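Local coordinates for orotidine 5'-phosphate decarboxylase (Pyrococcus horikoshii, PDB 2CZE), which probably catalyses the decarboxylation of orotidine 5'-monophosphate to UMP, the final step of de novo UMP biosynthesis, at residues M1-L6 with Y181-R186; Y81-T86 with I103-M108; F134-P139 with I157-P162. All coordinates share one frame; numbering follows the deposited sequence.

Contact 1 (M1-L6 with Y181-R186); sequences MIVLAL and YIIVGR. With U5P (uridine-5'-monophosphate), chain C.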
loop_
_atom_site.group_PDB
_atom_site.type_symbol
_atom_site.label_atom_id
_atom_site.label_comp_id
_atom_site.label_asym_id
_atom_site.label_seq_id
_atom_site.Cartn_x
_atom_site.Cartn_y
_atom_site.Cartn_z
ATOM N N MET A 1 0.964 -8.922 -24.807
ATOM C CA MET A 1 1.234 -7.669 -24.041
ATOM C C MET A 1 0.191 -7.393 -22.969
ATOM O O MET A 1 0.426 -6.573 -22.080
ATOM C CB MET A 1 1.255 -6.464 -24.975
ATOM C CG MET A 1 2.387 -6.427 -25.952
ATOM S SD MET A 1 2.242 -4.909 -26.905
ATOM C CE MET A 1 2.898 -3.720 -25.738
ATOM N N ILE A 2 -0.954 -8.066 -23.040
ATOM C CA ILE A 2 -2.020 -7.802 -22.073
ATOM C C ILE A 2 -1.801 -8.417 -20.693
ATOM O O ILE A 2 -1.439 -9.585 -20.555
ATOM C CB ILE A 2 -3.394 -8.289 -22.601
ATOM C CG1 ILE A 2 -3.719 -7.583 -23.925
ATOM C CG2 ILE A 2 -4.490 -8.024 -21.552
ATOM C CD1 ILE A 2 -5.009 -8.061 -24.590
ATOM N N VAL A 3 -2.017 -7.602 -19.671
ATOM C CA VAL A 3 -1.896 -8.047 -18.298
ATOM C C VAL A 3 -3.284 -7.870 -17.721
ATOM O O VAL A 3 -3.792 -6.748 -17.642
ATOM C CB VAL A 3 -0.876 -7.182 -17.528
ATOM C CG1 VAL A 3 -0.884 -7.565 -16.059
ATOM C CG2 VAL A 3 0.526 -7.398 -18.120
ATOM N N LEU A 4 -3.907 -8.977 -17.330
ATOM C CA LEU A 4 -5.261 -8.964 -16.780
ATOM C C LEU A 4 -5.252 -8.565 -15.307
ATOM O O LEU A 4 -4.653 -9.253 -14.482
ATOM C CB LEU A 4 -5.885 -10.356 -16.915
ATOM C CG LEU A 4 -7.252 -10.573 -16.260
ATOM C CD1 LEU A 4 -8.291 -9.682 -16.915
ATOM C CD2 LEU A 4 -7.651 -12.049 -16.411
ATOM N N ALA A 5 -5.917 -7.462 -14.971
ATOM C CA ALA A 5 -5.968 -7.017 -13.581
ATOM C C ALA A 5 -7.240 -7.591 -12.982
ATOM O O ALA A 5 -8.330 -7.071 -13.214
ATOM C CB ALA A 5 -5.983 -5.505 -13.510
ATOM N N LEU A 6 -7.099 -8.668 -12.210
ATOM C CA LEU A 6 -8.261 -9.337 -11.624
ATOM C C LEU A 6 -8.668 -8.724 -10.302
ATOM O O LEU A 6 -8.328 -9.246 -9.241
ATOM C CB LEU A 6 -7.979 -10.836 -11.414
ATOM C CG LEU A 6 -8.056 -11.722 -12.651
ATOM C CD1 LEU A 6 -7.707 -13.148 -12.286
ATOM C CD2 LEU A 6 -9.464 -11.632 -13.246
ATOM N N TYR A 181 3.850 -3.604 -21.635
ATOM C CA TYR A 181 2.680 -4.337 -21.160
ATOM C C TYR A 181 1.511 -3.387 -20.991
ATOM O O TYR A 181 1.688 -2.246 -20.547
ATOM C CB TYR A 181 2.957 -5.028 -19.828
ATOM C CG TYR A 181 3.972 -6.134 -19.929
ATOM C CD1 TYR A 181 5.331 -5.872 -19.763
ATOM C CD2 TYR A 181 3.578 -7.440 -20.196
ATOM C CE1 TYR A 181 6.266 -6.878 -19.861
ATOM C CE2 TYR A 181 4.518 -8.461 -20.291
ATOM C CZ TYR A 181 5.856 -8.171 -20.125
ATOM O OH TYR A 181 6.785 -9.182 -20.245
ATOM N N ILE A 182 0.327 -3.885 -21.342
ATOM C CA ILE A 182 -0.929 -3.146 -21.271
ATOM C C ILE A 182 -1.804 -3.780 -20.179
ATOM O O ILE A 182 -2.308 -4.888 -20.325
ATOM C CB ILE A 182 -1.651 -3.215 -22.649
ATOM C CG1 ILE A 182 -0.770 -2.571 -23.720
ATOM C CG2 ILE A 182 -3.007 -2.522 -22.596
ATOM C CD1 ILE A 182 -0.495 -1.082 -23.471
ATOM N N ILE A 183 -1.963 -3.082 -19.066
ATOM C CA ILE A 183 -2.756 -3.597 -17.964
ATOM C C ILE A 183 -4.225 -3.265 -18.190
ATOM O O ILE A 183 -4.585 -2.116 -18.435
ATOM C CB ILE A 183 -2.276 -3.001 -16.635
ATOM C CG1 ILE A 183 -0.828 -3.440 -16.379
ATOM C CG2 ILE A 183 -3.182 -3.452 -15.493
ATOM C CD1 ILE A 183 -0.136 -2.648 -15.270
ATOM N N VAL A 184 -5.075 -4.282 -18.114
ATOM C CA VAL A 184 -6.500 -4.078 -18.336
ATOM C C VAL A 184 -7.295 -4.819 -17.290
ATOM O O VAL A 184 -7.123 -6.022 -17.115
ATOM C CB VAL A 184 -6.943 -4.578 -19.741
ATOM C CG1 VAL A 184 -8.443 -4.315 -19.932
ATOM C CG2 VAL A 184 -6.152 -3.848 -20.832
ATOM N N GLY A 185 -8.162 -4.084 -16.600
ATOM C CA GLY A 185 -8.989 -4.674 -15.568
ATOM C C GLY A 185 -10.460 -4.714 -15.948
ATOM O O GLY A 185 -10.894 -5.625 -16.658
ATOM N N ARG A 186 -11.217 -3.721 -15.481
ATOM C CA ARG A 186 -12.660 -3.659 -15.721
ATOM C C ARG A 186 -13.123 -3.909 -17.157
ATOM O O ARG A 186 -14.136 -4.591 -17.369
ATOM C CB ARG A 186 -13.215 -2.321 -15.207
ATOM C CG ARG A 186 -13.214 -2.239 -13.659
ATOM C CD ARG A 186 -13.434 -0.812 -13.148
ATOM N NE ARG A 186 -12.214 -0.018 -13.286
ATOM C CZ ARG A 186 -12.122 1.269 -12.984
ATOM N NH1 ARG A 186 -13.184 1.926 -12.534
ATOM N NH2 ARG A 186 -10.962 1.892 -13.098
HETATM N N1 U5P C . -3.383 0.711 -11.196
HETATM C C2 U5P C . -3.923 1.770 -11.938
HETATM N N3 U5P C . -3.174 2.940 -12.110
HETATM C C4 U5P C . -1.897 3.053 -11.544
HETATM C C5 U5P C . -1.364 2.005 -10.799
HETATM C C6 U5P C . -2.106 0.842 -10.628
HETATM O O2 U5P C . -5.050 1.696 -12.434
HETATM O O4 U5P C . -1.243 4.078 -11.727
HETATM C "C1'" U5P C . -4.103 -0.579 -11.072
HETATM C "C2'" U5P C . -5.527 -0.429 -10.530
HETATM O "O2'" U5P C . -5.486 -0.513 -9.104
HETATM C "C3'" U5P C . -6.164 -1.703 -11.084
HETATM C "C4'" U5P C . -5.541 -1.765 -12.481
HETATM O "O3'" U5P C . -5.788 -2.848 -10.313
HETATM O "O4'" U5P C . -4.236 -1.169 -12.376
HETATM C "C5'" U5P C . -6.379 -0.947 -13.469
HETATM O "O5'" U5P C . -7.652 -1.578 -13.609
HETATM P P U5P C . -8.815 -1.004 -14.564
HETATM O O1P U5P C . -10.119 -1.578 -14.164
HETATM O O2P U5P C . -8.392 -1.378 -16.070
HETATM O O3P U5P C . -8.786 0.600 -14.450
#

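Contact 2 (Y81-T86 with I103-M108); sequences YVIVHT and IMVVEM. With U5P (uridine-5'-monophosphate), chain C.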
loop_
_atom_site.group_PDB
_atom_site.type_symbol
_atom_site.label_atom_id
_atom_site.label_comp_id
_atom_site.label_asym_id
_atom_site.label_seq_id
_atom_site.Cartn_x
_atom_site.Cartn_y
_atom_site.Cartn_z
ATOM N N TYR A 81 6.377 -11.044 -9.550
ATOM C CA TYR A 81 6.787 -9.644 -9.449
ATOM C C TYR A 81 5.943 -8.949 -8.383
ATOM O O TYR A 81 4.783 -9.325 -8.152
ATOM C CB TYR A 81 6.555 -8.903 -10.769
ATOM C CG TYR A 81 7.119 -9.577 -11.995
ATOM C CD1 TYR A 81 6.365 -10.510 -12.712
ATOM C CD2 TYR A 81 8.429 -9.316 -12.419
ATOM C CE1 TYR A 81 6.909 -11.177 -13.828
ATOM C CE2 TYR A 81 8.974 -9.969 -13.521
ATOM C CZ TYR A 81 8.214 -10.899 -14.215
ATOM O OH TYR A 81 8.778 -11.564 -15.284
ATOM N N VAL A 82 6.526 -7.942 -7.734
ATOM C CA VAL A 82 5.803 -7.156 -6.731
ATOM C C VAL A 82 5.956 -5.687 -7.094
ATOM O O VAL A 82 7.069 -5.217 -7.366
ATOM C CB VAL A 82 6.347 -7.395 -5.282
ATOM C CG1 VAL A 82 5.795 -6.330 -4.322
ATOM C CG2 VAL A 82 5.919 -8.774 -4.790
ATOM N N ILE A 83 4.834 -4.974 -7.141
ATOM C CA ILE A 83 4.863 -3.550 -7.458
ATOM C C ILE A 83 5.060 -2.778 -6.151
ATOM O O ILE A 83 4.370 -3.025 -5.150
ATOM C CB ILE A 83 3.549 -3.099 -8.148
ATOM C CG1 ILE A 83 3.429 -3.788 -9.512
ATOM C CG2 ILE A 83 3.541 -1.576 -8.336
ATOM C CD1 ILE A 83 2.185 -3.381 -10.309
ATOM N N VAL A 84 6.020 -1.859 -6.173
ATOM C CA VAL A 84 6.351 -1.043 -5.019
ATOM C C VAL A 84 6.382 0.430 -5.401
ATOM O O VAL A 84 6.739 0.787 -6.523
ATOM C CB VAL A 84 7.737 -1.444 -4.449
ATOM C CG1 VAL A 84 7.712 -2.905 -4.041
ATOM C CG2 VAL A 84 8.834 -1.238 -5.508
ATOM N N HIS A 85 5.992 1.287 -4.466
ATOM C CA HIS A 85 6.028 2.714 -4.722
ATOM C C HIS A 85 7.471 3.189 -4.611
ATOM O O HIS A 85 8.279 2.573 -3.909
ATOM C CB HIS A 85 5.187 3.459 -3.700
ATOM C CG HIS A 85 3.799 3.749 -4.166
ATOM N ND1 HIS A 85 3.533 4.581 -5.230
ATOM C CD2 HIS A 85 2.599 3.324 -3.707
ATOM C CE1 HIS A 85 2.225 4.659 -5.406
ATOM N NE2 HIS A 85 1.636 3.904 -4.495
ATOM N N THR A 86 7.787 4.276 -5.307
ATOM C CA THR A 86 9.121 4.847 -5.257
ATOM C C THR A 86 9.164 6.009 -4.250
ATOM O O THR A 86 10.207 6.270 -3.637
ATOM C CB THR A 86 9.560 5.411 -6.645
ATOM O OG1 THR A 86 9.454 4.384 -7.647
ATOM C CG2 THR A 86 11.013 5.892 -6.581
ATOM N N ILE A 103 8.553 -4.037 -9.663
ATOM C CA ILE A 103 8.110 -3.053 -10.635
ATOM C C ILE A 103 7.927 -1.791 -9.804
ATOM O O ILE A 103 7.218 -1.815 -8.795
ATOM C CB ILE A 103 6.778 -3.465 -11.284
ATOM C CG1 ILE A 103 7.010 -4.683 -12.195
ATOM C CG2 ILE A 103 6.218 -2.299 -12.060
ATOM C CD1 ILE A 103 5.715 -5.395 -12.657
ATOM N N MET A 104 8.584 -0.703 -10.204
ATOM C CA MET A 104 8.501 0.551 -9.464
ATOM C C MET A 104 7.497 1.531 -10.053
ATOM O O MET A 104 7.450 1.726 -11.259
ATOM C CB MET A 104 9.880 1.225 -9.412
ATOM C CG MET A 104 10.935 0.418 -8.661
ATOM S SD MET A 104 12.590 1.133 -8.808
ATOM C CE MET A 104 12.398 2.633 -7.837
ATOM N N VAL A 105 6.689 2.144 -9.197
ATOM C CA VAL A 105 5.731 3.129 -9.677
ATOM C C VAL A 105 6.489 4.418 -10.020
ATOM O O VAL A 105 7.224 4.953 -9.187
ATOM C CB VAL A 105 4.688 3.467 -8.599
ATOM C CG1 VAL A 105 3.706 4.524 -9.141
ATOM C CG2 VAL A 105 3.932 2.201 -8.178
ATOM N N VAL A 106 6.321 4.902 -11.242
ATOM C CA VAL A 106 6.968 6.138 -11.657
ATOM C C VAL A 106 5.905 7.229 -11.781
ATOM O O VAL A 106 6.049 8.296 -11.201
ATOM C CB VAL A 106 7.741 5.950 -12.991
ATOM C CG1 VAL A 106 8.111 7.297 -13.581
ATOM C CG2 VAL A 106 9.040 5.144 -12.714
ATOM N N GLU A 107 4.839 6.967 -12.534
ATOM C CA GLU A 107 3.758 7.943 -12.650
ATOM C C GLU A 107 2.432 7.189 -12.734
ATOM O O GLU A 107 2.297 6.278 -13.551
ATOM C CB GLU A 107 3.931 8.845 -13.878
ATOM C CG GLU A 107 2.751 9.778 -14.054
ATOM C CD GLU A 107 2.989 10.900 -15.053
ATOM O OE1 GLU A 107 1.986 11.542 -15.444
ATOM O OE2 GLU A 107 4.162 11.139 -15.437
ATOM N N MET A 108 1.455 7.571 -11.908
ATOM C CA MET A 108 0.166 6.866 -11.896
ATOM C C MET A 108 -0.854 7.422 -12.891
ATOM O O MET A 108 -0.694 8.522 -13.399
ATOM C CB MET A 108 -0.399 6.839 -10.473
ATOM C CG MET A 108 0.435 5.986 -9.513
ATOM S SD MET A 108 -0.197 5.970 -7.810
ATOM C CE MET A 108 -1.626 4.847 -7.984
HETATM N N1 U5P C . -3.383 0.711 -11.196
HETATM C C2 U5P C . -3.923 1.770 -11.938
HETATM N N3 U5P C . -3.174 2.940 -12.110
HETATM C C4 U5P C . -1.897 3.053 -11.544
HETATM C C5 U5P C . -1.364 2.005 -10.799
HETATM C C6 U5P C . -2.106 0.842 -10.628
HETATM O O2 U5P C . -5.050 1.696 -12.434
HETATM O O4 U5P C . -1.243 4.078 -11.727
HETATM C "C1'" U5P C . -4.103 -0.579 -11.072
HETATM C "C2'" U5P C . -5.527 -0.429 -10.530
HETATM O "O2'" U5P C . -5.486 -0.513 -9.104
HETATM C "C3'" U5P C . -6.164 -1.703 -11.084
HETATM C "C4'" U5P C . -5.541 -1.765 -12.481
HETATM O "O3'" U5P C . -5.788 -2.848 -10.313
HETATM O "O4'" U5P C . -4.236 -1.169 -12.376
HETATM C "C5'" U5P C . -6.379 -0.947 -13.469
HETATM O "O5'" U5P C . -7.652 -1.578 -13.609
HETATM P P U5P C . -8.815 -1.004 -14.564
HETATM O O1P U5P C . -10.119 -1.578 -14.164
HETATM O O2P U5P C . -8.392 -1.378 -16.070
HETATM O O3P U5P C . -8.786 0.600 -14.450
#

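Contact 3 (F134-P139 with I157-P162); sequences FGVIAP and IKILAP. With U5P (uridine-5'-monophosphate), chain C.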
loop_
_atom_site.group_PDB
_atom_site.type_symbol
_atom_site.label_atom_id
_atom_site.label_comp_id
_atom_site.label_asym_id
_atom_site.label_seq_id
_atom_site.Cartn_x
_atom_site.Cartn_y
_atom_site.Cartn_z
ATOM N N PHE A 134 12.555 -4.731 -12.785
ATOM C CA PHE A 134 12.106 -5.396 -14.005
ATOM C C PHE A 134 11.344 -4.396 -14.875
ATOM O O PHE A 134 11.475 -4.380 -16.107
ATOM C CB PHE A 134 11.202 -6.587 -13.654
ATOM C CG PHE A 134 10.378 -7.079 -14.809
ATOM C CD1 PHE A 134 9.083 -6.619 -14.997
ATOM C CD2 PHE A 134 10.906 -7.981 -15.727
ATOM C CE1 PHE A 134 8.314 -7.053 -16.085
ATOM C CE2 PHE A 134 10.151 -8.422 -16.816
ATOM C CZ PHE A 134 8.853 -7.959 -16.995
ATOM N N GLY A 135 10.556 -3.544 -14.230
ATOM C CA GLY A 135 9.801 -2.559 -14.983
ATOM C C GLY A 135 9.278 -1.433 -14.107
ATOM O O GLY A 135 9.544 -1.394 -12.903
ATOM N N VAL A 136 8.540 -0.511 -14.716
ATOM C CA VAL A 136 7.966 0.615 -13.992
ATOM C C VAL A 136 6.544 0.837 -14.463
ATOM O O VAL A 136 6.169 0.411 -15.565
ATOM C CB VAL A 136 8.734 1.951 -14.238
ATOM C CG1 VAL A 136 10.168 1.844 -13.727
ATOM C CG2 VAL A 136 8.715 2.299 -15.727
ATOM N N ILE A 137 5.762 1.498 -13.611
ATOM C CA ILE A 137 4.383 1.851 -13.929
ATOM C C ILE A 137 4.376 3.236 -14.567
ATOM O O ILE A 137 4.947 4.179 -14.010
ATOM C CB ILE A 137 3.497 1.907 -12.661
ATOM C CG1 ILE A 137 3.341 0.505 -12.073
ATOM C CG2 ILE A 137 2.111 2.499 -12.991
ATOM C CD1 ILE A 137 2.762 -0.508 -13.039
ATOM N N ALA A 138 3.742 3.340 -15.737
ATOM C CA ALA A 138 3.592 4.600 -16.480
ATOM C C ALA A 138 2.097 4.735 -16.750
ATOM O O ALA A 138 1.397 3.733 -16.814
ATOM C CB ALA A 138 4.358 4.553 -17.797
ATOM N N PRO A 139 1.597 5.969 -16.946
ATOM C CA PRO A 139 0.168 6.232 -17.195
ATOM C C PRO A 139 -0.467 5.936 -18.552
ATOM O O PRO A 139 -0.266 6.675 -19.520
ATOM C CB PRO A 139 0.015 7.705 -16.797
ATOM C CG PRO A 139 1.317 8.290 -17.212
ATOM C CD PRO A 139 2.346 7.231 -16.780
ATOM N N ILE A 157 14.809 -1.609 -18.936
ATOM C CA ILE A 157 13.678 -1.568 -18.014
ATOM C C ILE A 157 12.367 -1.497 -18.791
ATOM O O ILE A 157 12.216 -0.689 -19.699
ATOM C CB ILE A 157 13.804 -0.358 -17.072
ATOM C CG1 ILE A 157 15.139 -0.453 -16.318
ATOM C CG2 ILE A 157 12.623 -0.315 -16.100
ATOM C CD1 ILE A 157 15.504 0.784 -15.490
ATOM N N LYS A 158 11.415 -2.349 -18.421
ATOM C CA LYS A 158 10.135 -2.382 -19.112
ATOM C C LYS A 158 9.130 -1.389 -18.562
ATOM O O LYS A 158 9.254 -0.910 -17.438
ATOM C CB LYS A 158 9.562 -3.802 -19.050
ATOM C CG LYS A 158 10.358 -4.794 -19.920
ATOM C CD LYS A 158 9.914 -6.214 -19.701
ATOM C CE LYS A 158 10.326 -7.089 -20.879
ATOM N NZ LYS A 158 11.676 -6.703 -21.385
ATOM N N ILE A 159 8.129 -1.075 -19.371
ATOM C CA ILE A 159 7.088 -0.156 -18.947
ATOM C C ILE A 159 5.743 -0.881 -19.012
ATOM O O ILE A 159 5.404 -1.486 -20.038
ATOM C CB ILE A 159 7.049 1.090 -19.864
ATOM C CG1 ILE A 159 8.327 1.912 -19.675
ATOM C CG2 ILE A 159 5.820 1.947 -19.550
ATOM C CD1 ILE A 159 8.400 3.136 -20.595
ATOM N N LEU A 160 5.000 -0.840 -17.908
ATOM C CA LEU A 160 3.682 -1.460 -17.838
ATOM C C LEU A 160 2.710 -0.289 -17.661
ATOM O O LEU A 160 2.923 0.590 -16.819
ATOM C CB LEU A 160 3.594 -2.437 -16.652
ATOM C CG LEU A 160 4.602 -3.599 -16.730
ATOM C CD1 LEU A 160 5.926 -3.197 -16.106
ATOM C CD2 LEU A 160 4.031 -4.819 -16.008
ATOM N N ALA A 161 1.647 -0.277 -18.456
ATOM C CA ALA A 161 0.703 0.826 -18.400
ATOM C C ALA A 161 -0.733 0.475 -18.074
ATOM O O ALA A 161 -1.425 -0.135 -18.888
ATOM C CB ALA A 161 0.738 1.599 -19.737
ATOM N N PRO A 162 -1.193 0.846 -16.868
ATOM C CA PRO A 162 -2.575 0.586 -16.452
ATOM C C PRO A 162 -3.363 1.827 -16.885
ATOM O O PRO A 162 -2.768 2.798 -17.358
ATOM C CB PRO A 162 -2.462 0.450 -14.941
ATOM C CG PRO A 162 -1.381 1.446 -14.604
ATOM C CD PRO A 162 -0.357 1.235 -15.717
HETATM N N1 U5P C . -3.383 0.711 -11.196
HETATM C C2 U5P C . -3.923 1.770 -11.938
HETATM N N3 U5P C . -3.174 2.940 -12.110
HETATM C C4 U5P C . -1.897 3.053 -11.544
HETATM C C5 U5P C . -1.364 2.005 -10.799
HETATM C C6 U5P C . -2.106 0.842 -10.628
HETATM O O2 U5P C . -5.050 1.696 -12.434
HETATM O O4 U5P C . -1.243 4.078 -11.727
HETATM C "C1'" U5P C . -4.103 -0.579 -11.072
HETATM C "C2'" U5P C . -5.527 -0.429 -10.530
HETATM O "O2'" U5P C . -5.486 -0.513 -9.104
HETATM C "C3'" U5P C . -6.164 -1.703 -11.084
HETATM C "C4'" U5P C . -5.541 -1.765 -12.481
HETATM O "O3'" U5P C . -5.788 -2.848 -10.313
HETATM O "O4'" U5P C . -4.236 -1.169 -12.376
HETATM C "C5'" U5P C . -6.379 -0.947 -13.469
HETATM O "O5'" U5P C . -7.652 -1.578 -13.609
HETATM P P U5P C . -8.815 -1.004 -14.564
HETATM O O1P U5P C . -10.119 -1.578 -14.164
HETATM O O2P U5P C . -8.392 -1.378 -16.070
HETATM O O3P U5P C . -8.786 0.600 -14.450
#

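Contact 1 (M1-L6 with Y181-R186)
Ala5 and Gly185 meet where the first and last strands of the barrel lie side by side and at once give way to a phosphate site. The Ala5 methyl, CB, sits 3.7 Å from Gly185 CA, and Gly185 N donates to O2P of the bound uridine 5'-monophosphate. A side chain on Gly185 would run into phosphate oxygen O1P and crowd Ala5 CB. The next residue, Arg186, begins a helix and grips the same phosphate three times. Its backbone N points almost straight at O1P, 2.7 Å away, NE reaches the same oxygen, and NH2 takes O3P at 2.9 Å. The arginine side chain bends at chi3 (-77°), which swings the guanidinium back so that phosphorus lies in its plane, off its edge. Asp62 and Thr66 of the second subunit also bond to the nucleotide.

Behind the site the strands run parallel, joined by a ladder in which Ile182 N donates to Met1 O, Val3 N to Ile182 O, Val184 N to Val3 O and Ala5 N to Val184 O. Side chains alternate between the two faces of the sheet. On one face, Val3 and Ile183 lie alongside each other, with Val3 CB 3.9 Å from Ile183 CG1, and Ile183 CG2 goes on to Ala5 CB at 4.0 Å. Val3 turns CG2 the other way, at a slant against Tyr181, where it meets CD2 of the ring at 3.7 Å. The opposite face carries Ile2, Leu4, Ile182 and Val184; there Ile2 and Val184 pack on Ile201 of helix 194-206. This is the closure of a TIM barrel, first strand against eighth, with the phosphate held at the C-terminal end of the last strand and the start of the helix that follows.

Contact 2 (Y81-T86 with I103-M108)
Met104 reaches over to Val84 and Thr86 with nearly its whole length. Its CB comes first, 3.6 Å from Thr86 OG1; CG then passes Val84 CG2 at 4.1 Å. A turn about the CG-SD bond (chi3 69°) carries the terminal methyl CE across Thr86 at about a right angle, 3.4 Å from OG1, with Thr86 CG2 also in touch. The threonine hydroxyl has a firmer partner in the same strand as the methionine: OG1 donates to Val105 O over 2.8 Å. Helix 121-131 covers this face, with Val127 and Ile131 against Met104 and Phe124 against Thr86.

On the other face, toward the barrel interior, Ile83 CG1 leans obliquely on Ile103 CB, while Ile83 CG2 crosses to Val105 CG2. The same Val105 methyl sits over one face of the His85 imidazole, a CH-pi contact of 4.2 Å to the ring centroid. Met108 SD approaches that ring in its plane, at the edge, 3.7 Å from CE1. The imidazole NE2 is hydrogen-bonded to Ala61 O of the second subunit, so bond and packing together fix the ring's turn at the subunit interface. Met108 also lies against the nucleotide, with its CA 3.1 Å from uracil O4.

Three backbone bonds, Ile103 N to Val82 O, Val84 N to Ile103 O and Val105 N to Val84 O, hold the strands in parallel register. With helix 90-97 between them, they form a beta-alpha-beta unit of the TIM barrel, its C-terminal end opening on the pyrimidine pocket.

Contact 3 (F134-P139 with I157-P162)
In the beta-alpha-beta unit made by strand 135-137, helix 143-152 and strand 158-161, Ile137 and Pro162 meet beside the uracil of the bound nucleotide. Pro162 lies over the base's face, its CG 3.4 Å from N3. Pro162 CD touches Ile137 CG2, which flanks the ring near uracil O4, and comes within 3.2 Å of Ala138 O. Ile137 CG1 stands anti to the carbonyl carbon, and the further turn at chi2 (-57°) brings CD1 to Leu160 CB, 4.2 Å away. An alanine in place of Ile137 would lose both branches and is likely to open a gap beside Leu160 CB and Pro162 CD, leaving one flank of the proline without its neighbour.

On the helix side, Ala138 CB presses on Ile159 CG2 at 3.5 Å, a tight fit for two methyls, and Val136 CG2 packs on Ile159 CG1. Nearer the strand starts, the Lys158 chain crosses the Phe134 ring at a slant, its CD 3.4 Å from CZ. Gly135 lies where a side chain would collide with Leu160 CD1. Backbone bonds such as Leu160 N to Val136 O complete the pairing of the sixth and seventh strands of a TIM barrel, whose C-terminal ends line the substrate site.

All three contacts are strand pairs of one closed eight-stranded parallel barrel, and all reach the same nucleotide. Contact 1 joins the first and last strands of the barrel, so contacts 2 and 3 both fall inside the loop it closes, contact 2 finishing before contact 3 begins. Strands 102-105 and 135-137 are neighbours, and contacts 2 and 3 have centres 8 Å apart, linked through the backbone of Met104 to Gly135 and Ile137. Strands 158-161 and 181-184 likewise join contact 3 to contact 1, 12 Å between centres. Contacts 1 and 2, 15 Å apart, do not touch; the nucleotide reaches from one to the other, its phosphate at contact 1 and its base at contacts 2 and 3.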